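Local coordinates for protein glutamine synthetase (Helicobacter pylori, PDB 5ZLI) that belongs to the type I glutamine synthetase family and assembles as a dodecamer, each chain pairing a beta-Grasp domain with a larger catalytic domain, at residues B[87-92]-B[207-212]; B[17-22]-B[93-98]. All coordinates share one frame; numbering follows the deposited sequence.

Overall arrangement
Both contacts are small, partly buried and without a cross-segment hydrogen bond, and their centres lie about 13 Å apart. In contact 2, helix 9-20 packs on strand 94-103 of the beta-Grasp sheet; two of its five touching residues are buried and none is exposed, and an aromatic edge and a thiol meet a valine. Contact 1 joins the loop after strand 84-87 to helix 200-212, bringing the beta-Grasp and catalytic parts together; of its four touching residues one, a valine, is buried and one, a glutamine, exposed, with a proline and an aromatic ring between. The two meet where strands 84-87 and 94-103 run antiparallel, with a probable Asp87 N to Ser94 O hydrogen bond.

Contact 1: residues B[87-92]-B[207-212]; sequences DPFSAD and VKVLNQ
Pro88 and Val209 form the apolar centre of this contact, with the ring carbon Pro88 CG 3.7 Å from Val209 CG1. That methyl is held anti to the backbone N (chi1 177°), and it serves two partners, for Phe89 CZ lies 4.1 Å from Val209 CG1. The phenyl ring meets the valine at a slant, with its far end nearest the helix. Pro88 CG also sits over the middle of one face of the Phe89 ring, about 4.1 Å above its plane, so the two neighbours in the loop present a joint apolar surface. A compact, rigid proline suits this place because its ring can reach the helix without a flexible chain, while valine gives the helix a short, branched apolar side chain.

The polar contribution across the contact is slight. Gln212, the last residue of helix 200-212, carries its amide on a chain extended beyond CG, and Gln212 OE1 comes to 3.6 Å from Pro88 CB, a van der Waals approach. A long, polar residue fits this exposed margin.

Within the loop, a weak Asx-turn hydrogen bond of 3.4 Å runs from Phe89 N to Asp87 OD1, spanning Pro88. The other carboxylate oxygen, Asp87 OD2, is gripped by a salt bridge from Arg30 and a hydrogen bond from Tyr250.

Tyr250 also meets the Phe89 ring edge-to-face, and Met254 of the same helix 238-258 touches that ring, while Val251 packs on Val209. The loop between strands 84-87 and 94-103 of the beta-Grasp sheet therefore meets two helices of the catalytic part, 200-212 and 238-258. Its far end reaches out of the chain altogether, where Asp92 pairs in a salt bridge with Lys208 of a neighbouring subunit.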
loop_
_atom_site.group_PDB
_atom_site.type_symbol
_atom_site.label_atom_id
_atom_site.label_comp_id
_atom_site.label_asym_id
_atom_site.label_seq_id
_atom_site.Cartn_x
_atom_site.Cartn_y
_atom_site.Cartn_z
ATOM N N ASP B 87 15.826 42.613 -15.770
ATOM C CA ASP B 87 15.419 41.215 -15.733
ATOM C C ASP B 87 14.031 41.088 -15.117
ATOM O O ASP B 87 13.850 41.438 -13.935
ATOM C CB ASP B 87 16.468 40.425 -14.961
ATOM C CG ASP B 87 16.329 38.933 -15.135
ATOM O OD1 ASP B 87 15.365 38.500 -15.782
ATOM O OD2 ASP B 87 17.244 38.192 -14.702
ATOM N N PRO B 88 13.029 40.584 -15.856
ATOM C CA PRO B 88 11.670 40.502 -15.288
ATOM C C PRO B 88 11.535 39.439 -14.226
ATOM O O PRO B 88 10.699 39.589 -13.325
ATOM C CB PRO B 88 10.795 40.178 -16.502
ATOM C CG PRO B 88 11.701 39.440 -17.401
ATOM C CD PRO B 88 13.074 40.062 -17.231
ATOM N N PHE B 89 12.376 38.401 -14.266
ATOM C CA PHE B 89 12.156 37.240 -13.418
ATOM C C PHE B 89 12.608 37.488 -11.994
ATOM O O PHE B 89 11.877 37.147 -11.061
ATOM C CB PHE B 89 12.906 36.030 -13.965
ATOM C CG PHE B 89 12.603 35.729 -15.383
ATOM C CD1 PHE B 89 11.335 35.300 -15.744
ATOM C CD2 PHE B 89 13.583 35.845 -16.358
ATOM C CE1 PHE B 89 11.030 35.007 -17.069
ATOM C CE2 PHE B 89 13.298 35.561 -17.684
ATOM C CZ PHE B 89 12.013 35.143 -18.043
ATOM N N SER B 90 13.767 38.125 -11.810
ATOM C CA SER B 90 14.319 38.288 -10.470
ATOM C C SER B 90 13.321 38.985 -9.553
ATOM O O SER B 90 12.645 39.940 -9.948
ATOM C CB SER B 90 15.637 39.065 -10.501
ATOM O OG SER B 90 15.481 40.282 -11.192
ATOM N N ALA B 91 13.200 38.450 -8.335
ATOM C CA ALA B 91 12.266 38.988 -7.354
ATOM C C ALA B 91 12.567 40.448 -7.043
ATOM O O ALA B 91 11.669 41.297 -7.068
ATOM C CB ALA B 91 12.321 38.139 -6.084
ATOM N N ASP B 92 13.838 40.763 -6.784
ATOM C CA ASP B 92 14.289 42.131 -6.558
ATOM C C ASP B 92 14.876 42.680 -7.861
ATOM O O ASP B 92 15.536 41.949 -8.611
ATOM C CB ASP B 92 15.320 42.189 -5.419
ATOM C CG ASP B 92 14.782 41.620 -4.076
ATOM O OD1 ASP B 92 15.422 40.706 -3.496
ATOM O OD2 ASP B 92 13.733 42.094 -3.581
ATOM N N VAL B 207 6.971 35.627 -26.099
ATOM C CA VAL B 207 7.197 36.849 -26.860
ATOM C C VAL B 207 6.769 38.094 -26.081
ATOM O O VAL B 207 7.277 39.188 -26.327
ATOM C CB VAL B 207 6.531 36.756 -28.244
ATOM C CG1 VAL B 207 6.610 35.333 -28.775
ATOM C CG2 VAL B 207 5.156 37.217 -28.151
ATOM N N LYS B 208 5.856 37.976 -25.128
ATOM C CA LYS B 208 5.639 39.148 -24.291
ATOM C C LYS B 208 6.917 39.510 -23.553
ATOM O O LYS B 208 7.292 40.682 -23.473
ATOM C CB LYS B 208 4.490 38.921 -23.314
ATOM C CG LYS B 208 3.150 39.283 -23.897
ATOM C CD LYS B 208 3.189 40.723 -24.361
ATOM C CE LYS B 208 2.438 40.913 -25.666
ATOM N NZ LYS B 208 0.975 40.843 -25.423
ATOM N N VAL B 209 7.640 38.508 -23.067
ATOM C CA VAL B 209 8.824 38.797 -22.285
ATOM C C VAL B 209 10.006 39.082 -23.191
ATOM O O VAL B 209 10.897 39.855 -22.817
ATOM C CB VAL B 209 9.120 37.667 -21.292
ATOM C CG1 VAL B 209 10.409 37.968 -20.534
ATOM C CG2 VAL B 209 7.984 37.525 -20.323
ATOM N N LEU B 210 10.047 38.492 -24.385
ATOM C CA LEU B 210 11.109 38.856 -25.311
ATOM C C LEU B 210 11.089 40.350 -25.571
ATOM O O LEU B 210 12.117 41.024 -25.492
ATOM C CB LEU B 210 10.944 38.110 -26.623
ATOM C CG LEU B 210 11.126 36.606 -26.536
ATOM C CD1 LEU B 210 10.939 35.958 -27.894
ATOM C CD2 LEU B 210 12.485 36.313 -25.991
ATOM N N ASN B 211 9.919 40.904 -25.830
ATOM C CA ASN B 211 9.891 42.336 -26.041
ATOM C C ASN B 211 10.294 43.062 -24.780
ATOM O O ASN B 211 10.920 44.125 -24.860
ATOM C CB ASN B 211 8.520 42.822 -26.504
ATOM C CG ASN B 211 7.932 41.989 -27.609
ATOM O OD1 ASN B 211 6.792 41.581 -27.510
ATOM N ND2 ASN B 211 8.683 41.761 -28.672
ATOM N N GLN B 212 9.985 42.497 -23.605
ATOM C CA GLN B 212 10.351 43.203 -22.371
ATOM C C GLN B 212 11.852 43.445 -22.290
ATOM O O GLN B 212 12.305 44.383 -21.628
ATOM C CB GLN B 212 9.883 42.429 -21.146
ATOM C CG GLN B 212 8.409 42.529 -20.911
ATOM C CD GLN B 212 7.997 41.820 -19.650
ATOM O OE1 GLN B 212 8.567 42.050 -18.575
ATOM N NE2 GLN B 212 7.014 40.926 -19.771
#

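Contact 2: residues B[17-22]-B[93-98]; sequences EFCKEN and VSVVVF
Val95 turns its two methyls to different partners on the helix. Val95 CG2 lies at the edge of the Phe18 ring, in its plane and 3.7 Å from Phe18 CE2, so the aromatic rim rather than a face meets the strand. Phe18 is swung toward the strand with CG anti to its backbone N (chi1 175°). The other methyl, Val95 CG1, occupies the position between the backbone N and the carbonyl carbon (chi1 55°) and lies 3.9 Å from Cys19 SG. A beta-branched residue suits this strand position because its forked end reaches two successive helix residues; a compact thiol at Cys19 is consistent with the 7.7 Å between Cys19 CA and Val95 CA.

Just before the strand the approach changes character: Val93 CG1 rests 3.7 Å from the backbone oxygen Asn22 O, which comes three residues after Cys19 in the chain.

Helix 9-20 thus lies through apolar side chains against strand 94-103, a member of the beta-Grasp sheet that runs parallel to strand 26-32 and antiparallel to strand 84-87. Val24 touches Cys19, Val93 and Val95, Tyr84 meets the Phe18 ring, and Ile86 of strand 84-87 packs on Asn22.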
loop_
_atom_site.group_PDB
_atom_site.type_symbol
_atom_site.label_atom_id
_atom_site.label_comp_id
_atom_site.label_asym_id
_atom_site.label_seq_id
_atom_site.Cartn_x
_atom_site.Cartn_y
_atom_site.Cartn_z
ATOM N N GLU B 17 21.419 56.679 -14.481
ATOM C CA GLU B 17 20.118 57.301 -14.265
ATOM C C GLU B 17 18.987 56.330 -14.584
ATOM O O GLU B 17 17.953 56.323 -13.905
ATOM C CB GLU B 17 20.014 58.569 -15.110
ATOM C CG GLU B 17 18.611 59.179 -15.192
ATOM C CD GLU B 17 17.784 58.679 -16.382
ATOM O OE1 GLU B 17 16.634 59.146 -16.537
ATOM O OE2 GLU B 17 18.273 57.822 -17.156
ATOM N N PHE B 18 19.171 55.512 -15.620
ATOM C CA PHE B 18 18.251 54.418 -15.910
ATOM C C PHE B 18 18.009 53.566 -14.667
ATOM O O PHE B 18 16.876 53.149 -14.394
ATOM C CB PHE B 18 18.851 53.609 -17.066
ATOM C CG PHE B 18 18.113 52.345 -17.443
ATOM C CD1 PHE B 18 17.012 52.380 -18.280
ATOM C CD2 PHE B 18 18.587 51.114 -17.042
ATOM C CE1 PHE B 18 16.368 51.206 -18.658
ATOM C CE2 PHE B 18 17.946 49.944 -17.419
ATOM C CZ PHE B 18 16.836 49.993 -18.225
ATOM N N CYS B 19 19.064 53.321 -13.886
ATOM C CA CYS B 19 18.941 52.539 -12.656
ATOM C C CYS B 19 18.183 53.284 -11.548
ATOM O O CYS B 19 17.323 52.698 -10.878
ATOM C CB CYS B 19 20.329 52.104 -12.187
ATOM S SG CYS B 19 21.137 50.901 -13.293
ATOM N N LYS B 20 18.517 54.554 -11.289
ATOM C CA LYS B 20 17.875 55.241 -10.167
ATOM C C LYS B 20 16.353 55.321 -10.342
ATOM O O LYS B 20 15.603 55.128 -9.375
ATOM C CB LYS B 20 18.478 56.643 -9.961
ATOM C CG LYS B 20 19.969 56.714 -9.590
ATOM C CD LYS B 20 20.407 58.177 -9.372
ATOM C CE LYS B 20 21.772 58.321 -8.665
ATOM N NZ LYS B 20 22.915 57.815 -9.465
ATOM N N GLU B 21 15.874 55.592 -11.570
ATOM C CA GLU B 21 14.439 55.780 -11.828
ATOM C C GLU B 21 13.703 54.494 -12.157
ATOM O O GLU B 21 12.501 54.536 -12.429
ATOM C CB GLU B 21 14.186 56.776 -12.962
ATOM C CG GLU B 21 14.715 58.157 -12.675
ATOM C CD GLU B 21 14.979 58.953 -13.945
ATOM O OE1 GLU B 21 14.349 58.663 -14.993
ATOM O OE2 GLU B 21 15.890 59.811 -13.909
ATOM N N ASN B 22 14.396 53.368 -12.184
ATOM C CA ASN B 22 13.740 52.075 -12.239
ATOM C C ASN B 22 13.986 51.285 -10.964
ATOM O O ASN B 22 13.573 50.119 -10.872
ATOM C CB ASN B 22 14.239 51.325 -13.456
ATOM C CG ASN B 22 13.819 52.000 -14.722
ATOM O OD1 ASN B 22 12.871 51.576 -15.387
ATOM N ND2 ASN B 22 14.497 53.099 -15.051
ATOM N N VAL B 93 14.625 43.968 -8.130
ATOM C CA VAL B 93 14.877 44.529 -9.458
ATOM C C VAL B 93 16.356 44.447 -9.828
ATOM O O VAL B 93 17.234 44.931 -9.101
ATOM C CB VAL B 93 14.340 45.973 -9.537
ATOM C CG1 VAL B 93 14.847 46.680 -10.788
ATOM C CG2 VAL B 93 12.814 45.981 -9.553
ATOM N N SER B 94 16.626 43.897 -11.012
ATOM C CA SER B 94 17.980 43.689 -11.494
ATOM C C SER B 94 18.041 44.127 -12.938
ATOM O O SER B 94 17.114 43.857 -13.707
ATOM C CB SER B 94 18.400 42.208 -11.437
ATOM O OG SER B 94 18.049 41.591 -10.205
ATOM N N VAL B 95 19.134 44.769 -13.325
ATOM C CA VAL B 95 19.344 45.092 -14.725
ATOM C C VAL B 95 20.496 44.244 -15.227
ATOM O O VAL B 95 21.562 44.191 -14.608
ATOM C CB VAL B 95 19.580 46.594 -14.964
ATOM C CG1 VAL B 95 20.718 47.116 -14.114
ATOM C CG2 VAL B 95 19.813 46.842 -16.443
ATOM N N VAL B 96 20.297 43.626 -16.324
ATOM C CA VAL B 96 21.328 42.788 -16.897
ATOM C C VAL B 96 22.119 43.637 -17.870
ATOM O O VAL B 96 21.561 44.480 -18.583
ATOM C CB VAL B 96 20.720 41.547 -17.575
ATOM C CG1 VAL B 96 21.800 40.697 -18.210
ATOM C CG2 VAL B 96 19.931 40.718 -16.566
ATOM N N VAL B 97 23.434 43.467 -17.849
ATOM C CA VAL B 97 24.322 44.212 -18.724
ATOM C C VAL B 97 25.360 43.247 -19.268
ATOM O O VAL B 97 25.836 42.368 -18.544
ATOM C CB VAL B 97 24.969 45.403 -18.002
ATOM C CG1 VAL B 97 25.398 44.965 -16.643
ATOM C CG2 VAL B 97 26.136 45.974 -18.838
ATOM N N PHE B 98 25.611 43.338 -20.574
ATOM C CA PHE B 98 26.576 42.481 -21.242
ATOM C C PHE B 98 28.012 42.857 -20.884
ATOM O O PHE B 98 28.297 43.958 -20.415
ATOM C CB PHE B 98 26.394 42.531 -22.761
ATOM C CG PHE B 98 25.159 41.835 -23.263
ATOM C CD1 PHE B 98 25.205 40.474 -23.584
ATOM C CD2 PHE B 98 23.961 42.529 -23.451
ATOM C CE1 PHE B 98 24.081 39.818 -24.080
ATOM C CE2 PHE B 98 22.817 41.874 -23.941
ATOM C CZ PHE B 98 22.886 40.521 -24.254
#